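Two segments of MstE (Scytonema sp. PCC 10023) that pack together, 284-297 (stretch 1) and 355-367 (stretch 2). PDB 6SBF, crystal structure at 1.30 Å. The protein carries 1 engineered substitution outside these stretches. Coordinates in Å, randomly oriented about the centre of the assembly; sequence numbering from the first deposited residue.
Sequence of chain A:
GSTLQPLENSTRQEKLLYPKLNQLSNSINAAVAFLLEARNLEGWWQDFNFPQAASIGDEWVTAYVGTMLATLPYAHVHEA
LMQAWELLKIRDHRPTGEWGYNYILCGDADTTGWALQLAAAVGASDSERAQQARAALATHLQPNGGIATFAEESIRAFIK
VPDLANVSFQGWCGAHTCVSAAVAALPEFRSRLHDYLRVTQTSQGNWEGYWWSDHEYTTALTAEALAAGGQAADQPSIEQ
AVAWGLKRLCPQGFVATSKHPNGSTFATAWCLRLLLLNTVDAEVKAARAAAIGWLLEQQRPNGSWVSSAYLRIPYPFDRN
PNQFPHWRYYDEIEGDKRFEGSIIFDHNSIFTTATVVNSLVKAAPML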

# COMPACT_ATOMS: atom_id res chain seq x y z
N VAL A 284 2.08 -0.23 -23.63
CA VAL A 284 2.33 -0.09 -22.17
C VAL A 284 3.18 1.16 -21.91
O VAL A 284 2.81 1.94 -21.02
CB VAL A 284 2.93 -1.36 -21.56
CG1 VAL A 284 3.27 -1.14 -20.11
CG2 VAL A 284 1.99 -2.55 -21.70
N LYS A 285 4.25 1.37 -22.67
CA LYS A 285 5.11 2.54 -22.53
C LYS A 285 4.24 3.81 -22.68
O LYS A 285 4.39 4.78 -21.90
CB LYS A 285 6.25 2.50 -23.53
CG LYS A 285 7.20 3.68 -23.38
CD LYS A 285 8.40 3.61 -24.29
CE LYS A 285 9.59 4.38 -23.74
NZ LYS A 285 10.54 4.75 -24.80
N ALA A 286 3.40 3.87 -23.71
CA ALA A 286 2.60 5.07 -23.96
C ALA A 286 1.60 5.28 -22.80
O ALA A 286 1.30 6.42 -22.47
CB ALA A 286 1.88 4.94 -25.30
N ALA A 287 1.04 4.21 -22.25
CA ALA A 287 0.10 4.31 -21.13
C ALA A 287 0.81 4.89 -19.91
O ALA A 287 0.27 5.75 -19.22
CB ALA A 287 -0.47 2.94 -20.87
N ARG A 288 2.01 4.40 -19.64
CA ARG A 288 2.78 5.00 -18.54
C ARG A 288 3.03 6.49 -18.74
O ARG A 288 2.92 7.29 -17.76
CB ARG A 288 4.11 4.29 -18.32
CG ARG A 288 3.95 2.87 -17.82
CD ARG A 288 5.21 2.30 -17.17
NE ARG A 288 6.38 2.50 -18.03
CZ ARG A 288 6.78 1.71 -19.02
NH1 ARG A 288 6.37 0.46 -19.13
NH2 ARG A 288 7.69 2.17 -19.85
N ALA A 289 3.40 6.90 -19.94
CA ALA A 289 3.65 8.31 -20.24
C ALA A 289 2.39 9.12 -19.98
O ALA A 289 2.46 10.23 -19.44
CB ALA A 289 4.11 8.44 -21.67
N ALA A 290 1.23 8.58 -20.36
CA ALA A 290 -0.07 9.28 -20.13
C ALA A 290 -0.36 9.42 -18.63
O ALA A 290 -0.79 10.48 -18.19
CB ALA A 290 -1.21 8.58 -20.90
N ALA A 291 -0.13 8.36 -17.88
CA ALA A 291 -0.35 8.34 -16.42
C ALA A 291 0.57 9.35 -15.74
O ALA A 291 0.15 10.11 -14.85
CB ALA A 291 -0.14 6.97 -15.88
N ILE A 292 1.83 9.38 -16.17
CA ILE A 292 2.79 10.37 -15.61
C ILE A 292 2.22 11.77 -15.89
O ILE A 292 2.23 12.64 -14.98
CB ILE A 292 4.20 10.17 -16.20
CG1 ILE A 292 4.82 8.89 -15.67
CG2 ILE A 292 5.06 11.39 -15.91
CD1 ILE A 292 6.06 8.46 -16.46
N GLY A 293 1.83 12.05 -17.13
CA GLY A 293 1.36 13.40 -17.44
C GLY A 293 0.16 13.79 -16.59
O GLY A 293 0.07 14.93 -16.09
N TRP A 294 -0.78 12.87 -16.42
CA TRP A 294 -2.00 13.19 -15.66
C TRP A 294 -1.64 13.42 -14.19
O TRP A 294 -2.10 14.39 -13.57
CB TRP A 294 -3.01 12.06 -15.82
CG TRP A 294 -4.30 12.38 -15.12
CD1 TRP A 294 -5.32 13.13 -15.60
CD2 TRP A 294 -4.68 11.88 -13.83
NE1 TRP A 294 -6.32 13.15 -14.65
CE2 TRP A 294 -5.98 12.37 -13.58
CE3 TRP A 294 -4.10 11.04 -12.88
CZ2 TRP A 294 -6.66 12.08 -12.41
CZ3 TRP A 294 -4.76 10.73 -11.72
CH2 TRP A 294 -6.05 11.24 -11.49
N LEU A 295 -0.76 12.56 -13.65
CA LEU A 295 -0.38 12.76 -12.23
C LEU A 295 0.37 14.12 -12.08
O LEU A 295 0.12 14.83 -11.09
CB LEU A 295 0.49 11.59 -11.76
CG LEU A 295 -0.27 10.29 -11.58
CD1 LEU A 295 0.69 9.10 -11.41
CD2 LEU A 295 -1.20 10.35 -10.39
N LEU A 296 1.23 14.47 -13.03
CA LEU A 296 1.90 15.78 -12.94
C LEU A 296 0.85 16.91 -12.90
O LEU A 296 0.99 17.85 -12.12
CB LEU A 296 2.89 16.01 -14.07
CG LEU A 296 4.08 15.08 -14.08
CD1 LEU A 296 4.93 15.29 -15.34
CD2 LEU A 296 4.91 15.27 -12.85
N GLU A 297 -0.16 16.82 -13.76
CA GLU A 297 -1.20 17.89 -13.83
C GLU A 297 -2.05 17.96 -12.56
O GLU A 297 -2.46 19.09 -12.22
CB GLU A 297 -2.08 17.74 -15.10
CG GLU A 297 -3.17 18.81 -15.25
CD GLU A 297 -3.69 18.94 -16.67
OE1 GLU A 297 -4.34 19.97 -16.96
OE2 GLU A 297 -3.44 18.00 -17.48
N THR A 355 2.47 7.43 -2.09
CA THR A 355 2.25 6.44 -3.15
C THR A 355 2.56 7.05 -4.51
O THR A 355 3.25 6.41 -5.36
CB THR A 355 0.80 5.96 -3.09
OG1 THR A 355 0.41 5.49 -1.80
CG2 THR A 355 0.59 4.84 -4.08
N VAL A 356 2.02 8.21 -4.79
CA VAL A 356 2.21 8.87 -6.08
C VAL A 356 3.70 9.13 -6.30
O VAL A 356 4.23 8.84 -7.40
CB VAL A 356 1.37 10.14 -6.26
CG1 VAL A 356 1.73 10.84 -7.55
CG2 VAL A 356 -0.13 9.82 -6.12
N VAL A 357 4.37 9.73 -5.32
CA VAL A 357 5.78 10.12 -5.58
C VAL A 357 6.60 8.84 -5.83
O VAL A 357 7.46 8.83 -6.73
CB VAL A 357 6.30 11.05 -4.48
CG1 VAL A 357 6.52 10.27 -3.27
CG2 VAL A 357 7.53 11.76 -4.99
N ASN A 358 6.33 7.75 -5.13
CA ASN A 358 7.05 6.49 -5.39
C ASN A 358 6.86 6.04 -6.84
O ASN A 358 7.82 5.65 -7.54
CB ASN A 358 6.63 5.46 -4.38
CG ASN A 358 7.12 4.09 -4.72
OD1 ASN A 358 6.54 3.42 -5.56
ND2 ASN A 358 8.16 3.64 -4.02
N SER A 359 5.62 6.08 -7.32
CA SER A 359 5.33 5.58 -8.69
C SER A 359 6.08 6.46 -9.69
O SER A 359 6.54 5.94 -10.71
CB SER A 359 3.83 5.52 -8.94
OG SER A 359 3.21 6.82 -9.11
N LEU A 360 6.15 7.77 -9.46
CA LEU A 360 6.79 8.70 -10.42
C LEU A 360 8.33 8.48 -10.43
O LEU A 360 8.93 8.51 -11.49
CB LEU A 360 6.46 10.14 -10.07
CG LEU A 360 5.01 10.56 -10.24
CD1 LEU A 360 4.84 12.01 -9.79
CD2 LEU A 360 4.58 10.39 -11.68
N VAL A 361 8.90 8.27 -9.25
CA VAL A 361 10.34 7.94 -9.16
C VAL A 361 10.64 6.65 -9.94
O VAL A 361 11.60 6.61 -10.74
CB VAL A 361 10.80 7.86 -7.70
CG1 VAL A 361 12.24 7.39 -7.61
CG2 VAL A 361 10.70 9.19 -7.00
N LYS A 362 9.83 5.63 -9.75
CA LYS A 362 10.08 4.34 -10.41
C LYS A 362 9.84 4.47 -11.91
O LYS A 362 10.52 3.78 -12.67
CB LYS A 362 9.23 3.27 -9.74
CG LYS A 362 9.55 2.94 -8.29
CD LYS A 362 8.68 1.91 -7.60
CE LYS A 362 8.51 0.64 -8.36
NZ LYS A 362 9.76 -0.14 -8.24
N ALA A 363 8.87 5.28 -12.35
CA ALA A 363 8.52 5.32 -13.77
C ALA A 363 9.45 6.21 -14.58
O ALA A 363 9.50 6.02 -15.82
CB ALA A 363 7.12 5.75 -13.90
N ALA A 364 10.01 7.23 -13.98
CA ALA A 364 10.74 8.26 -14.73
C ALA A 364 11.81 7.67 -15.65
O ALA A 364 11.97 8.15 -16.77
CB ALA A 364 11.37 9.26 -13.80
N PRO A 365 12.61 6.67 -15.23
CA PRO A 365 13.69 6.19 -16.10
C PRO A 365 13.19 5.43 -17.33
O PRO A 365 13.99 5.23 -18.26
CB PRO A 365 14.49 5.26 -15.19
CG PRO A 365 13.54 4.85 -14.11
CD PRO A 365 12.73 6.11 -13.88
N MET A 366 11.92 5.04 -17.31
CA MET A 366 11.29 4.26 -18.41
C MET A 366 10.45 5.20 -19.28
O MET A 366 9.73 4.69 -20.14
CB MET A 366 10.40 3.15 -17.82
CG MET A 366 11.16 2.22 -16.88
SD MET A 366 12.74 1.65 -17.54
CE MET A 366 12.25 0.73 -19.00
N LEU A 367 10.52 6.52 -19.05
CA LEU A 367 10.13 7.52 -20.08
C LEU A 367 10.97 7.26 -21.34
O LEU A 367 10.37 7.28 -22.40
CB LEU A 367 10.41 8.94 -19.59
CG LEU A 367 9.26 9.76 -19.04
CD1 LEU A 367 9.69 11.21 -19.00
CD2 LEU A 367 7.97 9.61 -19.84
OXT LEU A 367 12.22 7.08 -21.38
O HOH W 1 6.72 5.80 -20.36
O HOH W 2 7.36 5.14 -17.59

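This is a contact between two helices running in roughly opposite directions, greasy along most of its length and polar at one end, where the C-terminal residue and two waters take part. The helix axes approach to 10.9 Å and their N-to-C directions differ by 138°, so the start of stretch 1 lies beside the end of stretch 2, and Leu 295 faces Val 356 near the other end. Such a spacing leaves room for branched aliphatic side chains between the backbones; together the two stretches bury 525 Å².

The apolar part is built from residues of stretch 1 that recur every three or four positions, as a helix requires if one face is to meet a partner: Ile 292 and Leu 295, with Ala 289 and Leu 296 beside them. Ile 292 covers the most ground. Its CB points sideways, but with chi1 m and chi2 t its end comes nearer, bringing CD1 to 3.9 Å from Ala 363 CB and 4.0 Å from Leu 367 CD2. The small methyl of Ala 363, itself directed toward stretch 1, takes up little space and lets that end come close. The CA-to-CB bond of Leu 295 points toward stretch 2, and the side chain places CD2 4.1 Å from Val 356 CG1 and CD1 4.1 Å from Leu 360 CD2; these are ordinary van der Waals separations between buried aliphatic groups. Ser 359 also faces this leucine, yet its hydroxyl is not left unpaired: Ser 359 OG donates to Val 356 O at 2.8 Å, one turn back in its own helix, which suits a polar group to an apolar setting.

Residues 364-366 form a 3-10 segment, and here polar contacts join the apolar ones. Arg 288 points toward stretch 2 and is long enough to reach the carbonyl there: Arg 288 NH2 donates to Met 366 O at 3.3 Å, with the oxygen near the guanidinium plane, where the N-H bonds are directed. Water 2 extends the link, accepting from Arg 288 NE at 2.9 Å and donating to Ala 363 O at 2.9 Å. Water 1 donates to Lys 285 O at 3.0 Å and to Met 366 O at 3.2 Å, bridging two carbonyls that could not bond to each other directly.

At the exposed edge, the CA-to-CB bond of Lys 285 points sideways, but its extended, all-t chain brings its end near the C-terminal carboxylate of Leu 367. Lys 285 NZ lies 3.5 Å from Leu 367 O and 4.5 Å from Leu 367 OXT; at the latter distance the opposite charges are near but fall short of a salt bridge.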